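PDB 3E9N: putative short-chain dehydrogenase/reductase from Corynebacterium glutamicum, which probably reduces a carbonyl substrate, perhaps acetoacetyl-CoA, with a nicotinamide cofactor, as a member of the short-chain dehydrogenase/reductase family. Local coordinates for residues K23-S26 and R27-V31; G66-K69 and L70-L73; H100-L103 and D104-I108. All coordinates share one frame; numbering follows the deposited sequence.

The three contacts follow one another along a Rossmann-type chain without touching. Interaction 1 turns the end of helix 16-25 into strand 30-35, within the first beta-alpha-beta unit. In interaction 2, residues 66-73 fold into turns on the way from helix 57-63 to strand 78-81; it comes within about 7 Å of interaction 1 (nearest atoms), and the centres of the two lie about 19 Å apart. Interaction 3 is a turn of the long helix 95-124 on the opposite side of the chain's centre from interaction 1, about 27 Å away between centres. Of the three, only interaction 3 touches another subunit, and its His102 meets Tyr146, the tyrosine of the family's YxxxK motif, so it probably borders the active site.

Interaction 1 (K23-S26 and R27-V31); sequences KDLS and RDHIV
The imidazole of His29 and the guanidinium of Arg27 each meet residues 23-26 at an edge, near the plane of the group. At the His29 edge lies Leu25 O, which takes a hydrogen bond from ND1 of His29 (3.1 Å) in the carbonyl plane, on a lone pair. Leu25 CD2 stands off one side of the ring plane, displaced outward past the ND1-CE1 bond, 4.0 Å from CE1 of His29. At the guanidinium edge lies the Asp24 carboxylate, its plane 88° from that of Arg27; the two form a salt bridge, although the modelled 2.4 Å between Asp24 OD1 and Arg27 NH1 is doubtfully short. Bent at chi2 and chi3, the Arg27 chain passes close to Asp24 O on its way to the carboxylate.

Backbone bonds finish the turn: Arg27 N reaches Asp24 O at 3.2 Å, and Asp28 N reaches Leu25 O, also at 3.2 Å. Ser26 OG returns to Lys23 O at 2.9 Å, while Val31 CG2 packs on Leu25 CB.

Leu25 O thus satisfies two donors, with a weak third bond from His29 N; the ND1 bond probably helps fix the ring's rotation. Asp24 and Asp28 both also pair with Arg211, so arginines probably offset the two carboxylates in the turn that links helix 16-25 to strand 30-35.

Interaction 2 (G66-K69 and L70-L73); sequences GVDK and LKNL
Between Val67 and Lys71 the backbone coils tightly, Leu70 N donating to Val67 O at 2.7 Å and Lys71 N to Asp68 O at 2.9 Å, both from three residues further on.

On the outer side the salt bridge between Lys71 and Asp68 spans the Asp68-Lys71 turn. The two side chains run alongside each other in the same direction, and the lysine is extended beyond CG, so that its ammonium NZ arrives at Asp68 OD1, 2.7 Å away and nearly in line with the C-O bond. The lysine's methylenes also brush the aspartate: CD of Lys71 comes within 3.4 Å of Asp68 OD1. Further along, CE of Lys71 passes 4.0 Å from Gly66 O. Both charged residues are exposed, so this bridge sits at the surface. Gly66, whose backbone angles would jam a CB against the preceding carbonyl O, leads the chain into the coil.

The inner side is apolar. Leu70 places its CG beside its own backbone N (chi1 -64°) and thereby turns its branch to Val67, with CG of Leu70 4.1 Å from Val67 CB. The same two residues reach down onto the sheet: Val67 meets Leu34 and Ile53, and Leu70 meets Val9, Tyr32, Leu34 and Ile53. Leu73 adds to this by touching Val9 and Tyr32. A type I beta turn from Leu70 to Leu73 overlaps the end of the coil, though its Leu73 N to Leu70 O bond is weak at 3.3 Å.

Polar outside and hydrophobic inside, these turns belong to the long crossover of the Rossmann fold, in which the chain leaves the edge strand 50-54, runs through helix 57-63, and returns past strands 30-35 and 7-11 to take its place in the parallel sheet as strand 78-81.

Interaction 3 (H100-L103 and D104-I108); sequences HAHL and DLNVI
His102 and Asn106 stand one turn apart on helix 95-124 of the Rossmann fold, where a wider pi-type turn interrupts the regular alpha pattern. Among the backbone bonds, Asn106 N still reaches His102 O in the usual way, at 2.7 Å, but Leu103 O is shared. It accepts from Val107 N at 3.1 Å, a donor standing above its carbonyl plane, and from Ile108 N at 3.0 Å, which comes nearly along the carbonyl direction. The second of these, from five residues on, marks the widened turn. Asn106, at this break, probably occupies the position of the conserved helix asparagine of classical family members.

Apolar contacts line another side. Leu103 and Val107 lie side by side, with CD2 of Leu103 4.0 Å from CG2 of Val107. Both also face helix 144-164, at Ser149 and Ala152.

Packing between subunits forms a further group: Leu103 lies on Ile108 of the second subunit and Val107 on its Trp99, while His100 and Asp104 each meet the other's counterpart there, so the helix contributes to an interface between subunits.

The polar side-chain pair is His102 with Asn106, and the His102 ring also meets Tyr146. Asn106 turns CG away from its own carbonyl carbon (chi1 -55°), which carries the amide alongside the ring. Ring and amide planes lie 74° apart, and Asn106 ND2 stands 2.9 Å from His102 ND1, at the ring's edge.

Interaction 1 (K23-S26 and R27-V31)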
loop_
_atom_site.group_PDB
_atom_site.type_symbol
_atom_site.label_atom_id
_atom_site.label_comp_id
_atom_site.label_asym_id
_atom_site.label_seq_id
_atom_site.Cartn_x
_atom_site.Cartn_y
_atom_site.Cartn_z
ATOM N N LYS A 23 -18.183 19.732 19.043
ATOM C CA LYS A 23 -19.359 19.403 19.869
ATOM C C LYS A 23 -19.140 18.057 20.553
ATOM O O LYS A 23 -19.509 17.898 21.708
ATOM C CB LYS A 23 -20.687 19.418 19.073
ATOM C CG LYS A 23 -20.844 20.584 18.104
ATOM C CD LYS A 23 -22.308 20.970 17.711
ATOM C CE LYS A 23 -23.077 19.759 17.165
ATOM N NZ LYS A 23 -23.902 20.076 15.943
ATOM N N ASP A 24 -18.518 17.091 19.876
ATOM C CA ASP A 24 -18.368 15.757 20.493
ATOM C C ASP A 24 -17.397 15.774 21.659
ATOM O O ASP A 24 -17.704 15.249 22.721
ATOM C CB ASP A 24 -17.925 14.684 19.486
ATOM C CG ASP A 24 -17.738 13.324 20.128
ATOM O OD1 ASP A 24 -18.737 12.624 20.250
ATOM O OD2 ASP A 24 -16.620 12.908 20.521
ATOM N N LEU A 25 -16.219 16.351 21.433
ATOM C CA LEU A 25 -15.152 16.388 22.436
ATOM C C LEU A 25 -15.463 17.242 23.652
ATOM O O LEU A 25 -14.802 17.106 24.675
ATOM C CB LEU A 25 -13.866 16.965 21.808
ATOM C CG LEU A 25 -13.194 16.155 20.688
ATOM C CD1 LEU A 25 -11.853 16.837 20.249
ATOM C CD2 LEU A 25 -12.964 14.737 21.195
ATOM N N SER A 26 -16.389 18.187 23.478
ATOM C CA SER A 26 -16.762 19.125 24.531
ATOM C C SER A 26 -17.519 18.374 25.614
ATOM O O SER A 26 -17.725 18.911 26.685
ATOM C CB SER A 26 -17.587 20.317 24.000
ATOM O OG SER A 26 -18.913 19.946 23.615
ATOM N N ARG A 27 -17.940 17.140 25.339
ATOM C CA ARG A 27 -18.551 16.334 26.372
ATOM C C ARG A 27 -17.550 16.106 27.518
ATOM O O ARG A 27 -17.926 16.125 28.692
ATOM C CB ARG A 27 -19.097 14.998 25.819
ATOM C CG ARG A 27 -20.201 15.176 24.706
ATOM C CD ARG A 27 -20.218 14.048 23.599
ATOM N NE ARG A 27 -20.141 12.704 24.174
ATOM C CZ ARG A 27 -19.874 11.583 23.499
ATOM N NH1 ARG A 27 -19.648 11.602 22.197
ATOM N NH2 ARG A 27 -19.821 10.421 24.144
ATOM N N ASP A 28 -16.279 15.908 27.217
ATOM C CA ASP A 28 -15.381 15.506 28.278
ATOM C C ASP A 28 -14.030 16.191 28.184
ATOM O O ASP A 28 -13.096 15.715 28.804
ATOM C CB ASP A 28 -15.197 13.970 28.293
ATOM C CG ASP A 28 -14.716 13.426 26.940
ATOM O OD1 ASP A 28 -14.284 12.252 26.870
ATOM O OD2 ASP A 28 -14.760 14.198 25.938
ATOM N N HIS A 29 -13.905 17.239 27.358
ATOM C CA HIS A 29 -12.671 18.021 27.250
ATOM C C HIS A 29 -13.113 19.494 27.243
ATOM O O HIS A 29 -14.222 19.814 26.746
ATOM C CB HIS A 29 -11.928 17.831 25.905
ATOM C CG HIS A 29 -11.461 16.427 25.588
ATOM N ND1 HIS A 29 -12.321 15.408 25.189
ATOM C CD2 HIS A 29 -10.210 15.914 25.479
ATOM C CE1 HIS A 29 -11.623 14.322 24.900
ATOM N NE2 HIS A 29 -10.340 14.593 25.076
ATOM N N ILE A 30 -12.257 20.371 27.791
ATOM C CA ILE A 30 -12.200 21.772 27.413
ATOM C C ILE A 30 -11.562 21.809 26.033
ATOM O O ILE A 30 -10.472 21.301 25.841
ATOM C CB ILE A 30 -11.264 22.562 28.412
ATOM C CG1 ILE A 30 -11.910 22.650 29.807
ATOM C CG2 ILE A 30 -10.967 23.997 27.921
ATOM C CD1 ILE A 30 -10.964 22.131 30.899
ATOM N N VAL A 31 -12.240 22.375 25.053
ATOM C CA VAL A 31 -11.774 22.314 23.667
ATOM C C VAL A 31 -11.266 23.662 23.153
ATOM O O VAL A 31 -12.039 24.642 23.078
ATOM C CB VAL A 31 -12.922 21.891 22.715
ATOM C CG1 VAL A 31 -12.442 21.893 21.280
ATOM C CG2 VAL A 31 -13.492 20.528 23.087
#

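Interaction 2 (G66-K69 and L70-L73)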
loop_
_atom_site.group_PDB
_atom_site.type_symbol
_atom_site.label_atom_id
_atom_site.label_comp_id
_atom_site.label_asym_id
_atom_site.label_seq_id
_atom_site.Cartn_x
_atom_site.Cartn_y
_atom_site.Cartn_z
ATOM N N GLY A 66 4.081 29.759 16.654
ATOM C CA GLY A 66 3.059 29.062 17.468
ATOM C C GLY A 66 1.821 29.887 17.704
ATOM O O GLY A 66 1.864 31.086 17.558
ATOM N N VAL A 67 0.715 29.259 18.082
ATOM C CA VAL A 67 -0.493 29.996 18.400
ATOM C C VAL A 67 -0.483 30.430 19.888
ATOM O O VAL A 67 -0.654 29.594 20.762
ATOM C CB VAL A 67 -1.709 29.128 18.177
ATOM C CG1 VAL A 67 -2.934 29.906 18.471
ATOM C CG2 VAL A 67 -1.728 28.582 16.768
ATOM N N ASP A 68 -0.255 31.720 20.175
ATOM C CA ASP A 68 -0.079 32.210 21.569
ATOM C C ASP A 68 -1.047 31.596 22.581
ATOM O O ASP A 68 -0.620 31.189 23.668
ATOM C CB ASP A 68 -0.188 33.741 21.645
ATOM C CG ASP A 68 1.109 34.479 21.183
ATOM O OD1 ASP A 68 2.288 33.959 21.189
ATOM O OD2 ASP A 68 0.911 35.636 20.795
ATOM N N LYS A 69 -2.331 31.533 22.233
ATOM C CA LYS A 69 -3.331 30.996 23.135
ATOM C C LYS A 69 -3.219 29.472 23.397
ATOM O O LYS A 69 -3.935 28.941 24.241
ATOM C CB LYS A 69 -4.730 31.325 22.642
ATOM C CG LYS A 69 -5.239 32.764 23.013
ATOM C CD LYS A 69 -6.292 33.267 21.956
ATOM C CE LYS A 69 -7.200 34.448 22.485
ATOM N NZ LYS A 69 -8.652 33.947 22.721
ATOM N N LEU A 70 -2.286 28.798 22.725
ATOM C CA LEU A 70 -2.093 27.364 22.982
ATOM C C LEU A 70 -0.800 27.217 23.714
ATOM O O LEU A 70 -0.450 26.106 24.157
ATOM C CB LEU A 70 -2.041 26.506 21.701
ATOM C CG LEU A 70 -3.305 26.440 20.831
ATOM C CD1 LEU A 70 -3.070 25.513 19.566
ATOM C CD2 LEU A 70 -4.515 25.998 21.627
ATOM N N LYS A 71 -0.076 28.317 23.837
ATOM C CA LYS A 71 1.267 28.215 24.418
ATOM C C LYS A 71 1.309 27.849 25.918
ATOM O O LYS A 71 2.278 27.260 26.388
ATOM C CB LYS A 71 2.056 29.492 24.174
ATOM C CG LYS A 71 2.917 29.454 22.912
ATOM C CD LYS A 71 3.079 30.889 22.363
ATOM C CE LYS A 71 3.859 30.915 21.050
ATOM N NZ LYS A 71 4.427 32.273 20.814
ATOM N N ASN A 72 0.255 28.168 26.651
ATOM C CA ASN A 72 0.239 27.910 28.063
ATOM C C ASN A 72 -0.197 26.491 28.396
ATOM O O ASN A 72 -0.201 26.149 29.526
ATOM C CB ASN A 72 -0.721 28.924 28.756
ATOM C CG ASN A 72 -2.162 28.477 28.687
ATOM O OD1 ASN A 72 -2.628 27.712 29.532
ATOM N ND2 ASN A 72 -2.868 28.899 27.655
ATOM N N LEU A 73 -0.610 25.674 27.428
ATOM C CA LEU A 73 -1.088 24.284 27.723
ATOM C C LEU A 73 0.048 23.379 28.034
ATOM O O LEU A 73 0.971 23.264 27.262
ATOM C CB LEU A 73 -1.906 23.696 26.558
ATOM C CG LEU A 73 -3.066 24.587 26.123
ATOM C CD1 LEU A 73 -3.831 24.099 24.854
ATOM C CD2 LEU A 73 -3.977 24.791 27.325
#

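Interaction 3 (H100-L103 and D104-I108)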
loop_
_atom_site.group_PDB
_atom_site.type_symbol
_atom_site.label_atom_id
_atom_site.label_comp_id
_atom_site.label_asym_id
_atom_site.label_seq_id
_atom_site.Cartn_x
_atom_site.Cartn_y
_atom_site.Cartn_z
ATOM N N HIS A 100 2.062 25.355 -2.667
ATOM C CA HIS A 100 2.461 25.898 -1.370
ATOM C C HIS A 100 1.259 25.953 -0.424
ATOM O O HIS A 100 1.335 25.558 0.729
ATOM C CB HIS A 100 3.071 27.297 -1.504
ATOM C CG HIS A 100 4.441 27.303 -2.091
ATOM N ND1 HIS A 100 5.515 26.669 -1.494
ATOM C CD2 HIS A 100 4.925 27.880 -3.222
ATOM C CE1 HIS A 100 6.598 26.850 -2.232
ATOM N NE2 HIS A 100 6.267 27.579 -3.285
ATOM N N ALA A 101 0.130 26.409 -0.930
ATOM C CA ALA A 101 -1.062 26.498 -0.093
ATOM C C ALA A 101 -1.459 25.112 0.479
ATOM O O ALA A 101 -1.664 24.935 1.687
ATOM C CB ALA A 101 -2.207 27.103 -0.901
ATOM N N HIS A 102 -1.604 24.131 -0.401
ATOM C CA HIS A 102 -1.935 22.791 0.037
ATOM C C HIS A 102 -0.932 22.129 0.978
ATOM O O HIS A 102 -1.340 21.606 2.020
ATOM C CB HIS A 102 -2.130 21.892 -1.150
ATOM C CG HIS A 102 -3.538 21.798 -1.583
ATOM N ND1 HIS A 102 -4.432 20.912 -1.009
ATOM C CD2 HIS A 102 -4.217 22.465 -2.549
ATOM C CE1 HIS A 102 -5.607 21.042 -1.609
ATOM N NE2 HIS A 102 -5.501 21.974 -2.549
ATOM N N LEU A 103 0.346 22.103 0.595
ATOM C CA LEU A 103 1.354 21.449 1.412
ATOM C C LEU A 103 1.487 22.165 2.714
ATOM O O LEU A 103 1.705 21.518 3.734
ATOM C CB LEU A 103 2.725 21.422 0.739
ATOM C CG LEU A 103 2.727 20.469 -0.440
ATOM C CD1 LEU A 103 4.092 20.443 -1.146
ATOM C CD2 LEU A 103 2.333 19.090 0.045
ATOM N N ASP A 104 1.436 23.495 2.702
ATOM C CA ASP A 104 1.577 24.251 3.958
ATOM C C ASP A 104 0.467 23.793 4.919
ATOM O O ASP A 104 0.700 23.351 6.040
ATOM C CB ASP A 104 1.410 25.763 3.732
ATOM C CG ASP A 104 2.693 26.441 3.298
ATOM O OD1 ASP A 104 2.639 27.640 2.933
ATOM O OD2 ASP A 104 3.757 25.774 3.301
ATOM N N LEU A 105 -0.751 23.875 4.435
ATOM C CA LEU A 105 -1.872 23.649 5.295
ATOM C C LEU A 105 -2.109 22.173 5.630
ATOM O O LEU A 105 -2.431 21.884 6.764
ATOM C CB LEU A 105 -3.116 24.266 4.688
ATOM C CG LEU A 105 -4.338 24.230 5.588
ATOM C CD1 LEU A 105 -4.035 24.964 6.883
ATOM C CD2 LEU A 105 -5.504 24.893 4.827
ATOM N N ASN A 106 -1.938 21.252 4.666
ATOM C CA ASN A 106 -2.269 19.818 4.888
ATOM C C ASN A 106 -1.127 18.964 5.502
ATOM O O ASN A 106 -1.355 17.869 6.042
ATOM C CB ASN A 106 -2.739 19.146 3.600
ATOM C CG ASN A 106 -3.922 19.858 2.934
ATOM O OD1 ASN A 106 -4.703 20.537 3.588
ATOM N ND2 ASN A 106 -4.094 19.638 1.610
ATOM N N VAL A 107 0.112 19.455 5.407
ATOM C CA VAL A 107 1.250 18.638 5.802
ATOM C C VAL A 107 2.145 19.400 6.777
ATOM O O VAL A 107 2.431 18.895 7.865
ATOM C CB VAL A 107 2.069 18.215 4.577
ATOM C CG1 VAL A 107 3.236 17.347 4.981
ATOM C CG2 VAL A 107 1.182 17.489 3.566
ATOM N N ILE A 108 2.579 20.614 6.426
ATOM C CA ILE A 108 3.568 21.282 7.281
ATOM C C ILE A 108 2.993 21.768 8.628
ATOM O O ILE A 108 3.545 21.514 9.686
ATOM C CB ILE A 108 4.386 22.361 6.537
ATOM C CG1 ILE A 108 4.968 21.801 5.228
ATOM C CG2 ILE A 108 5.506 22.822 7.447
ATOM C CD1 ILE A 108 5.559 22.863 4.189
#